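Local structure of periplasmic sugar-binding protein (Chloroflexus aurantiacus, 4RXU) at residues A102-A107 / V112-Y117; Y145-A150 / W177-P182; N347-L352 / Y358-F363. The protein probably serves as the solute-binding component of an ABC-type sugar transporter, and holds beta-D-glucopyranose in its pocket. All blocks are in the same frame, centred on the assembly; numbering follows the deposited sequence.

Interaction 1 (A102-A107 / V112-Y117)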
loop_
_atom_site.group_PDB
_atom_site.type_symbol
_atom_site.label_atom_id
_atom_site.label_comp_id
_atom_site.label_asym_id
_atom_site.label_seq_id
_atom_site.Cartn_x
_atom_site.Cartn_y
_atom_site.Cartn_z
ATOM N N ALA A 102 5.257 17.583 11.977
ATOM C CA ALA A 102 6.292 18.550 12.397
ATOM C C ALA A 102 7.433 18.611 11.381
ATOM O O ALA A 102 7.977 19.678 11.106
ATOM C CB ALA A 102 6.822 18.245 13.790
ATOM N N ALA A 103 7.775 17.468 10.795
ATOM C CA ALA A 103 8.788 17.424 9.741
ATOM C C ALA A 103 8.401 18.242 8.511
ATOM O O ALA A 103 9.220 19.006 7.961
ATOM C CB ALA A 103 9.073 15.977 9.363
ATOM N N ALA A 104 7.142 18.079 8.093
ATOM C CA ALA A 104 6.619 18.815 6.946
ATOM C C ALA A 104 6.634 20.329 7.265
ATOM O O ALA A 104 7.008 21.162 6.446
ATOM C CB ALA A 104 5.205 18.327 6.620
ATOM N N GLU A 105 6.213 20.667 8.476
ATOM C CA GLU A 105 6.172 22.044 8.922
ATOM C C GLU A 105 7.565 22.652 8.968
ATOM O O GLU A 105 7.743 23.812 8.582
ATOM C CB GLU A 105 5.467 22.140 10.274
ATOM C CG GLU A 105 3.971 21.900 10.119
ATOM C CD GLU A 105 3.238 21.547 11.393
ATOM O OE1 GLU A 105 3.851 21.423 12.477
ATOM O OE2 GLU A 105 2.006 21.360 11.278
ATOM N N ALA A 106 8.550 21.867 9.397
ATOM C CA ALA A 106 9.933 22.340 9.421
ATOM C C ALA A 106 10.439 22.619 8.012
ATOM O O ALA A 106 11.152 23.590 7.782
ATOM C CB ALA A 106 10.853 21.348 10.129
ATOM N N ALA A 107 10.082 21.758 7.073
ATOM C CA ALA A 107 10.456 21.973 5.681
ATOM C C ALA A 107 9.812 23.240 5.166
ATOM O O ALA A 107 10.485 24.125 4.591
ATOM C CB ALA A 107 10.021 20.779 4.834
ATOM N N VAL A 112 10.950 25.126 1.888
ATOM C CA VAL A 112 11.058 23.897 1.134
ATOM C C VAL A 112 9.663 23.389 0.805
ATOM O O VAL A 112 8.808 23.284 1.689
ATOM C CB VAL A 112 11.813 22.818 1.927
ATOM C CG1 VAL A 112 11.892 21.513 1.125
ATOM C CG2 VAL A 112 13.197 23.330 2.320
ATOM N N LYS A 113 9.463 23.050 -0.471
ATOM C CA LYS A 113 8.211 22.477 -0.939
ATOM C C LYS A 113 8.153 21.020 -0.486
ATOM O O LYS A 113 9.152 20.303 -0.468
ATOM C CB LYS A 113 8.070 22.557 -2.460
ATOM C CG LYS A 113 8.143 23.958 -2.999
ATOM C CD LYS A 113 6.888 24.718 -2.720
ATOM C CE LYS A 113 6.976 26.082 -3.374
ATOM N NZ LYS A 113 6.043 26.962 -2.662
ATOM N N VAL A 114 6.957 20.597 -0.139
ATOM C CA VAL A 114 6.723 19.278 0.440
ATOM C C VAL A 114 5.810 18.447 -0.470
ATOM O O VAL A 114 4.612 18.753 -0.653
ATOM C CB VAL A 114 6.085 19.374 1.842
ATOM C CG1 VAL A 114 5.813 17.978 2.401
ATOM C CG2 VAL A 114 7.015 20.108 2.780
ATOM N N ILE A 115 6.401 17.403 -1.053
ATOM C CA ILE A 115 5.676 16.437 -1.861
ATOM C C ILE A 115 5.582 15.164 -1.012
ATOM O O ILE A 115 6.555 14.432 -0.819
ATOM C CB ILE A 115 6.410 16.118 -3.165
ATOM C CG1 ILE A 115 6.641 17.396 -3.985
ATOM C CG2 ILE A 115 5.637 15.066 -3.957
ATOM C CD1 ILE A 115 7.390 17.184 -5.289
ATOM N N SER A 116 4.390 14.905 -0.491
ATOM C CA SER A 116 4.149 13.663 0.214
ATOM C C SER A 116 4.095 12.562 -0.873
ATOM O O SER A 116 3.508 12.767 -1.927
ATOM C CB SER A 116 2.840 13.781 0.988
ATOM O OG SER A 116 2.700 12.823 2.021
ATOM N N TYR A 117 4.752 11.438 -0.606
ATOM C CA TYR A 117 5.028 10.431 -1.607
ATOM C C TYR A 117 4.478 9.091 -1.144
ATOM O O TYR A 117 4.871 8.579 -0.103
ATOM C CB TYR A 117 6.528 10.318 -1.819
ATOM C CG TYR A 117 6.914 9.296 -2.873
ATOM C CD1 TYR A 117 6.798 9.564 -4.218
ATOM C CD2 TYR A 117 7.375 8.052 -2.499
ATOM C CE1 TYR A 117 7.125 8.613 -5.167
ATOM C CE2 TYR A 117 7.736 7.109 -3.438
ATOM C CZ TYR A 117 7.591 7.394 -4.771
ATOM O OH TYR A 117 7.929 6.432 -5.687
#

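Interaction 2 (Y145-A150 / W177-P182)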
loop_
_atom_site.group_PDB
_atom_site.type_symbol
_atom_site.label_atom_id
_atom_site.label_comp_id
_atom_site.label_asym_id
_atom_site.label_seq_id
_atom_site.Cartn_x
_atom_site.Cartn_y
_atom_site.Cartn_z
ATOM N N TYR A 145 -12.205 -8.897 -6.475
ATOM C CA TYR A 145 -11.677 -10.201 -6.865
ATOM C C TYR A 145 -12.306 -11.306 -6.004
ATOM O O TYR A 145 -12.767 -12.325 -6.517
ATOM C CB TYR A 145 -10.137 -10.255 -6.783
ATOM C CG TYR A 145 -9.638 -11.611 -7.197
ATOM C CD1 TYR A 145 -9.567 -12.648 -6.267
ATOM C CD2 TYR A 145 -9.294 -11.874 -8.514
ATOM C CE1 TYR A 145 -9.158 -13.918 -6.633
ATOM C CE2 TYR A 145 -8.874 -13.139 -8.898
ATOM C CZ TYR A 145 -8.808 -14.146 -7.958
ATOM O OH TYR A 145 -8.409 -15.394 -8.330
ATOM N N LEU A 146 -12.391 -11.071 -4.701
ATOM C CA LEU A 146 -12.960 -12.049 -3.795
ATOM C C LEU A 146 -14.433 -12.267 -4.121
ATOM O O LEU A 146 -14.906 -13.409 -4.237
ATOM C CB LEU A 146 -12.787 -11.628 -2.348
ATOM C CG LEU A 146 -11.323 -11.569 -1.891
ATOM C CD1 LEU A 146 -11.251 -11.028 -0.475
ATOM C CD2 LEU A 146 -10.561 -12.897 -1.934
ATOM N N VAL A 147 -15.151 -11.159 -4.265
ATOM C CA VAL A 147 -16.578 -11.213 -4.596
ATOM C C VAL A 147 -16.815 -11.990 -5.901
ATOM O O VAL A 147 -17.713 -12.851 -5.984
ATOM C CB VAL A 147 -17.177 -9.792 -4.709
ATOM C CG1 VAL A 147 -18.611 -9.858 -5.185
ATOM C CG2 VAL A 147 -17.151 -9.077 -3.357
ATOM N N ASP A 148 -15.980 -11.722 -6.904
ATOM C CA ASP A 148 -16.166 -12.305 -8.223
ATOM C C ASP A 148 -15.936 -13.802 -8.223
ATOM O O ASP A 148 -16.395 -14.503 -9.137
ATOM C CB ASP A 148 -15.236 -11.644 -9.250
ATOM C CG ASP A 148 -15.663 -10.212 -9.625
ATOM O OD1 ASP A 148 -16.766 -9.759 -9.254
ATOM O OD2 ASP A 148 -14.866 -9.523 -10.294
ATOM N N HIS A 149 -15.229 -14.288 -7.210
ATOM C CA HIS A 149 -14.966 -15.722 -7.052
ATOM C C HIS A 149 -15.761 -16.428 -5.964
ATOM O O HIS A 149 -15.451 -17.561 -5.626
ATOM C CB HIS A 149 -13.486 -15.950 -6.849
ATOM C CG HIS A 149 -12.716 -15.668 -8.079
ATOM N ND1 HIS A 149 -12.341 -14.393 -8.449
ATOM C CD2 HIS A 149 -12.347 -16.480 -9.090
ATOM C CE1 HIS A 149 -11.747 -14.441 -9.627
ATOM N NE2 HIS A 149 -11.721 -15.695 -10.027
ATOM N N ALA A 150 -16.787 -15.765 -5.427
ATOM C CA ALA A 150 -17.637 -16.370 -4.390
ATOM C C ALA A 150 -19.025 -16.515 -4.932
ATOM O O ALA A 150 -19.499 -15.621 -5.664
ATOM C CB ALA A 150 -17.663 -15.479 -3.160
ATOM N N TRP A 177 -13.821 -2.509 2.054
ATOM C CA TRP A 177 -15.035 -2.588 2.866
ATOM C C TRP A 177 -16.259 -2.183 2.061
ATOM O O TRP A 177 -17.349 -2.754 2.211
ATOM C CB TRP A 177 -14.922 -1.666 4.075
ATOM C CG TRP A 177 -16.098 -1.759 5.015
ATOM C CD1 TRP A 177 -17.095 -0.845 5.160
ATOM C CD2 TRP A 177 -16.397 -2.841 5.927
ATOM N NE1 TRP A 177 -17.994 -1.282 6.113
ATOM C CE2 TRP A 177 -17.576 -2.491 6.615
ATOM C CE3 TRP A 177 -15.759 -4.050 6.252
ATOM C CZ2 TRP A 177 -18.149 -3.325 7.598
ATOM C CZ3 TRP A 177 -16.315 -4.872 7.232
ATOM C CH2 TRP A 177 -17.502 -4.505 7.891
ATOM N N LYS A 178 -16.089 -1.169 1.222
ATOM C CA LYS A 178 -17.227 -0.665 0.462
ATOM C C LYS A 178 -17.681 -1.608 -0.640
ATOM O O LYS A 178 -18.762 -1.419 -1.187
ATOM C CB LYS A 178 -16.995 0.767 0.002
ATOM C CG LYS A 178 -16.803 1.665 1.231
ATOM C CD LYS A 178 -17.117 3.085 0.948
ATOM C CE LYS A 178 -17.320 3.917 2.188
ATOM N NZ LYS A 178 -17.222 5.324 1.725
ATOM N N VAL A 179 -16.872 -2.633 -0.922
ATOM C CA VAL A 179 -17.282 -3.747 -1.772
ATOM C C VAL A 179 -17.741 -4.947 -0.948
ATOM O O VAL A 179 -18.740 -5.603 -1.279
ATOM C CB VAL A 179 -16.124 -4.141 -2.726
ATOM C CG1 VAL A 179 -16.394 -5.461 -3.443
ATOM C CG2 VAL A 179 -15.862 -3.026 -3.734
ATOM N N LEU A 180 -17.005 -5.258 0.106
ATOM C CA LEU A 180 -17.356 -6.429 0.903
ATOM C C LEU A 180 -18.610 -6.279 1.770
ATOM O O LEU A 180 -19.356 -7.239 1.944
ATOM C CB LEU A 180 -16.186 -6.882 1.786
ATOM C CG LEU A 180 -14.905 -7.290 1.077
ATOM C CD1 LEU A 180 -13.750 -7.381 2.069
ATOM C CD2 LEU A 180 -15.071 -8.602 0.337
ATOM N N GLN A 181 -18.832 -5.087 2.315
ATOM C CA GLN A 181 -19.889 -4.918 3.290
ATOM C C GLN A 181 -21.272 -5.329 2.744
ATOM O O GLN A 181 -22.010 -6.058 3.418
ATOM C CB GLN A 181 -19.874 -3.504 3.891
ATOM C CG GLN A 181 -20.947 -3.258 4.946
ATOM C CD GLN A 181 -22.336 -2.979 4.359
ATOM O OE1 GLN A 181 -22.468 -2.334 3.308
ATOM N NE2 GLN A 181 -23.378 -3.440 5.059
ATOM N N PRO A 182 -21.617 -4.904 1.517
ATOM C CA PRO A 182 -22.909 -5.370 1.016
ATOM C C PRO A 182 -22.988 -6.884 0.884
ATOM O O PRO A 182 -24.051 -7.458 1.039
ATOM C CB PRO A 182 -22.985 -4.752 -0.374
ATOM C CG PRO A 182 -22.142 -3.536 -0.293
ATOM C CD PRO A 182 -21.042 -3.851 0.663
#

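Interaction 3 (N347-L352 / Y358-F363)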
loop_
_atom_site.group_PDB
_atom_site.type_symbol
_atom_site.label_atom_id
_atom_site.label_comp_id
_atom_site.label_asym_id
_atom_site.label_seq_id
_atom_site.Cartn_x
_atom_site.Cartn_y
_atom_site.Cartn_z
ATOM N N ASN A 347 -3.177 -12.321 -16.885
ATOM C CA ASN A 347 -2.556 -11.103 -17.427
ATOM C C ASN A 347 -1.193 -10.765 -16.844
ATOM O O ASN A 347 -0.689 -9.676 -17.056
ATOM C CB ASN A 347 -3.484 -9.872 -17.336
ATOM C CG ASN A 347 -3.693 -9.409 -15.928
ATOM O OD1 ASN A 347 -3.590 -10.210 -15.018
ATOM N ND2 ASN A 347 -3.966 -8.118 -15.741
ATOM N N VAL A 348 -0.585 -11.696 -16.126
ATOM C CA VAL A 348 0.726 -11.400 -15.550
ATOM C C VAL A 348 1.768 -11.016 -16.622
ATOM O O VAL A 348 2.556 -10.064 -16.453
ATOM C CB VAL A 348 1.227 -12.496 -14.605
ATOM C CG1 VAL A 348 1.242 -13.856 -15.272
ATOM C CG2 VAL A 348 2.601 -12.126 -14.089
ATOM N N ARG A 349 1.748 -11.736 -17.734
ATOM C CA ARG A 349 2.665 -11.440 -18.797
ATOM C C ARG A 349 2.376 -10.065 -19.396
ATOM O O ARG A 349 3.290 -9.247 -19.500
ATOM C CB ARG A 349 2.652 -12.533 -19.869
ATOM C CG ARG A 349 3.711 -12.287 -20.936
ATOM C CD ARG A 349 3.706 -13.408 -21.945
ATOM N NE ARG A 349 4.216 -14.644 -21.371
ATOM C CZ ARG A 349 5.506 -14.956 -21.272
ATOM N NH1 ARG A 349 6.439 -14.103 -21.696
ATOM N NH2 ARG A 349 5.868 -16.122 -20.737
ATOM N N ALA A 350 1.128 -9.786 -19.758
ATOM C CA ALA A 350 0.812 -8.462 -20.325
ATOM C C ALA A 350 1.119 -7.345 -19.353
ATOM O O ALA A 350 1.733 -6.361 -19.731
ATOM C CB ALA A 350 -0.632 -8.375 -20.762
ATOM N N ALA A 351 0.745 -7.509 -18.091
ATOM C CA ALA A 351 0.830 -6.391 -17.153
ATOM C C ALA A 351 2.256 -6.098 -16.680
ATOM O O ALA A 351 2.605 -4.933 -16.496
ATOM C CB ALA A 351 -0.068 -6.620 -15.955
ATOM N N LEU A 352 3.052 -7.148 -16.463
ATOM C CA LEU A 352 4.341 -7.006 -15.815
ATOM C C LEU A 352 5.517 -7.188 -16.743
ATOM O O LEU A 352 6.589 -6.649 -16.458
ATOM C CB LEU A 352 4.457 -7.984 -14.644
ATOM C CG LEU A 352 3.398 -7.848 -13.548
ATOM C CD1 LEU A 352 3.714 -8.835 -12.435
ATOM C CD2 LEU A 352 3.342 -6.410 -13.003
ATOM N N TYR A 358 9.174 -5.984 -15.354
ATOM C CA TYR A 358 10.104 -7.053 -15.023
ATOM C C TYR A 358 10.521 -7.823 -16.255
ATOM O O TYR A 358 9.757 -7.945 -17.189
ATOM C CB TYR A 358 9.490 -8.072 -14.065
ATOM C CG TYR A 358 9.133 -7.574 -12.680
ATOM C CD1 TYR A 358 9.997 -6.772 -11.961
ATOM C CD2 TYR A 358 7.954 -7.947 -12.082
ATOM C CE1 TYR A 358 9.697 -6.358 -10.678
ATOM C CE2 TYR A 358 7.642 -7.518 -10.785
ATOM C CZ TYR A 358 8.530 -6.733 -10.091
ATOM O OH TYR A 358 8.244 -6.290 -8.808
ATOM N N SER A 359 11.726 -8.371 -16.219
ATOM C CA SER A 359 12.141 -9.343 -17.223
ATOM C C SER A 359 11.473 -10.690 -16.963
ATOM O O SER A 359 11.341 -11.134 -15.814
ATOM C CB SER A 359 13.656 -9.486 -17.228
ATOM O OG SER A 359 14.064 -10.593 -18.033
ATOM N N ALA A 360 11.052 -11.353 -18.042
ATOM C CA ALA A 360 10.482 -12.696 -17.920
ATOM C C ALA A 360 11.436 -13.668 -17.214
ATOM O O ALA A 360 10.994 -14.608 -16.544
ATOM C CB ALA A 360 10.134 -13.242 -19.291
ATOM N N SER A 361 12.741 -13.442 -17.380
ATOM C CA SER A 361 13.739 -14.330 -16.795
ATOM C C SER A 361 13.763 -14.285 -15.261
ATOM O O SER A 361 14.413 -15.124 -14.622
ATOM C CB SER A 361 15.126 -14.001 -17.322
ATOM O OG SER A 361 15.481 -12.692 -16.935
ATOM N N ASP A 362 13.048 -13.324 -14.666
ATOM C CA ASP A 362 12.933 -13.259 -13.207
ATOM C C ASP A 362 12.108 -14.398 -12.628
ATOM O O ASP A 362 12.124 -14.608 -11.415
ATOM C CB ASP A 362 12.210 -11.991 -12.765
ATOM C CG ASP A 362 12.966 -10.709 -13.069
ATOM O OD1 ASP A 362 14.126 -10.738 -13.560
ATOM O OD2 ASP A 362 12.351 -9.635 -12.821
ATOM N N PHE A 363 11.319 -15.050 -13.479
ATOM C CA PHE A 363 10.324 -16.021 -13.042
ATOM C C PHE A 363 10.467 -17.359 -13.698
ATOM O O PHE A 363 11.016 -17.473 -14.795
ATOM C CB PHE A 363 8.923 -15.478 -13.320
ATOM C CG PHE A 363 8.715 -14.101 -12.732
ATOM C CD1 PHE A 363 8.701 -13.940 -11.365
ATOM C CD2 PHE A 363 8.675 -12.973 -13.524
ATOM C CE1 PHE A 363 8.578 -12.682 -10.797
ATOM C CE2 PHE A 363 8.561 -11.713 -12.969
ATOM C CZ PHE A 363 8.513 -11.559 -11.603
#

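Interaction 1 (A102-A107 / V112-Y117)
Within the beta-alpha-beta unit formed by strand 89-92, helix 101-109 and strand 113-117, Ala104 and Ala107 of the helix pack on Val112 and Val114 of the chain that turns back into the last strand. The one hydrogen bond between the segments runs from the amide of Val112 to the last helical carbonyl of the range: Val112 N lies 2.9 Å from Ala107 O. It is moderately bent, 153° at the hydrogen, and the donor sits above the carbonyl plane, 39° out of it. The same oxygen is flanked by carbon, with Val112 CB 3.3 Å from Ala107 O. Val112 CG2, set beside its own backbone N, also comes near this oxygen.

The methyl of Ala107 points at the strand and makes two of the three apolar contacts. Its CB rests 3.7 Å from Val114 CG2 and 4.0 Å from Val112 CB, bridging two residues whose CB atoms face the helix. In Val114, CG1 is anti to the backbone N (chi1 178°) and faces the Ala104 methyl, CG1 to CB 4.3 Å, while CG2 meets Ala107, so the valine straddles the two alanines. Val114 CG2 also lies 3.8 Å from Ala104 O. The touching residues of the helix are both alanines, and all four residues of the contact are buried.

Leu90 of strand 89-92 touches both Ala107 and Val112, while Ala126 lies against Ala104. Val114 is paired through its backbone with Tyr129 of strand 129-133, and Ile115 with Leu90, so strand 113-117 runs between two parallel neighbours. Helix 300-315 packs against Ile115 and Tyr117.

Interaction 2 (Y145-A150 / W177-P182)
Val147, near the end of helix 135-148, meets Val179 and Leu180 of helix 167-185 through one of its two methyls. Val147 projects toward the other helix. From CB the side chain forks: CG1 is anti to the backbone N (chi1 174°), whereas CG2 lies beside that N and makes the contact. CG2 comes 3.7 Å from Val179 CG1, and the two valine side chains cross obliquely. The same methyl has a second, looser neighbour, Leu180 CD2, at 4.3 Å. Leu180 leaves its backbone at a slant to the partner and reaches it with CD2. Between the two segments the nearest CA atoms are those of Val147 and Leu180, 7.3 Å apart.

Just beyond Val147, His149 folds back on its own helix end: ND1 donates to Tyr145 O at 2.9 Å and 165°, with that oxygen in the imidazole plane, while ND1 also lies over the centre of the tyrosine ring.

The two helices pack beside the four-stranded parallel sheet, in one lobe of the periplasmic-binding-protein fold: Phe189 of its strand 189-191 touches both Val147 and Leu180. Ala143 of helix 135-148 lies against Val179 and Leu180. The pairing across the two segments is aliphatic throughout, resting on methyl-to-methyl dispersion and partial shielding of carbon from water; with no directional bond, it would constrain the helices by shape alone.

Interaction 3 (N347-L352 / Y358-F363)
In Tyr358 a first torsion of -65° sets CG beside the backbone N, anti to the carbonyl carbon, and so brings the ring alongside Leu352. The ring passes the leucine with its CD2 corner, 4.3 Å from Leu352 CB and at an oblique tilt. The backbones are joined beside this pair by a hydrogen bond from Tyr358 N to Leu352 O, 2.9 Å long and 164° at the hydrogen. The donor lies nearly along the C=O axis, and Tyr358 CB is 4.0 Å from the same oxygen.

Helix 348-354 follows the long strand 332-343, and the contact folds the C-terminal tail back over that helix. A short 3-10 segment, 360-362, shapes the tail. Across its start the hydroxyls of Ser359, just before it, and Ser361, within it, share a hydrogen bond, OG to OG 2.8 Å. Behind it Phe363 presents a ring whose edge meets Tyr358 CD2 in the plane. A slighter contact is made by Arg349, whose side chain is extended as far as CD and then bent, so that NH1 comes 4.5 Å from Ala360 CB, obliquely to the guanidinium.

The charge of that guanidinium is answered by the chain terminus: NE forms a salt bridge with Pro367 OXT, and NH2 a hydrogen bond with Leu366 O. The Tyr358 hydroxyl is hydrogen-bonded to Ala279 O, and Val284 of helix 281-288 touches both Leu352 and Phe363. A citrate, probably from the crystallisation liquor, accepts a hydrogen bond from Ser359 N, whereas the bound glucose lies about 11 Å from the Tyr358 side chain, measured between nearest atoms.

From the N terminus the three contacts come in series, none nested within or crossing another. Interaction 1 closes the short connection from helix 101-109 to strand 113-117 and ties that helix to the larger mixed sheet. Interaction 2 spans a longer loop of 26 residues, including strand 155-159, and joins two helices beside the other, four-stranded parallel sheet. Its centre is 37 Å from that of interaction 1, on the opposite side of the chain's centre. Interaction 3 closes a five-residue connection beyond strand 332-343, tying the C-terminal tail to helix 348-354. None touches another; interactions 2 and 3 approach most nearly, about 9 Å between nearest atoms.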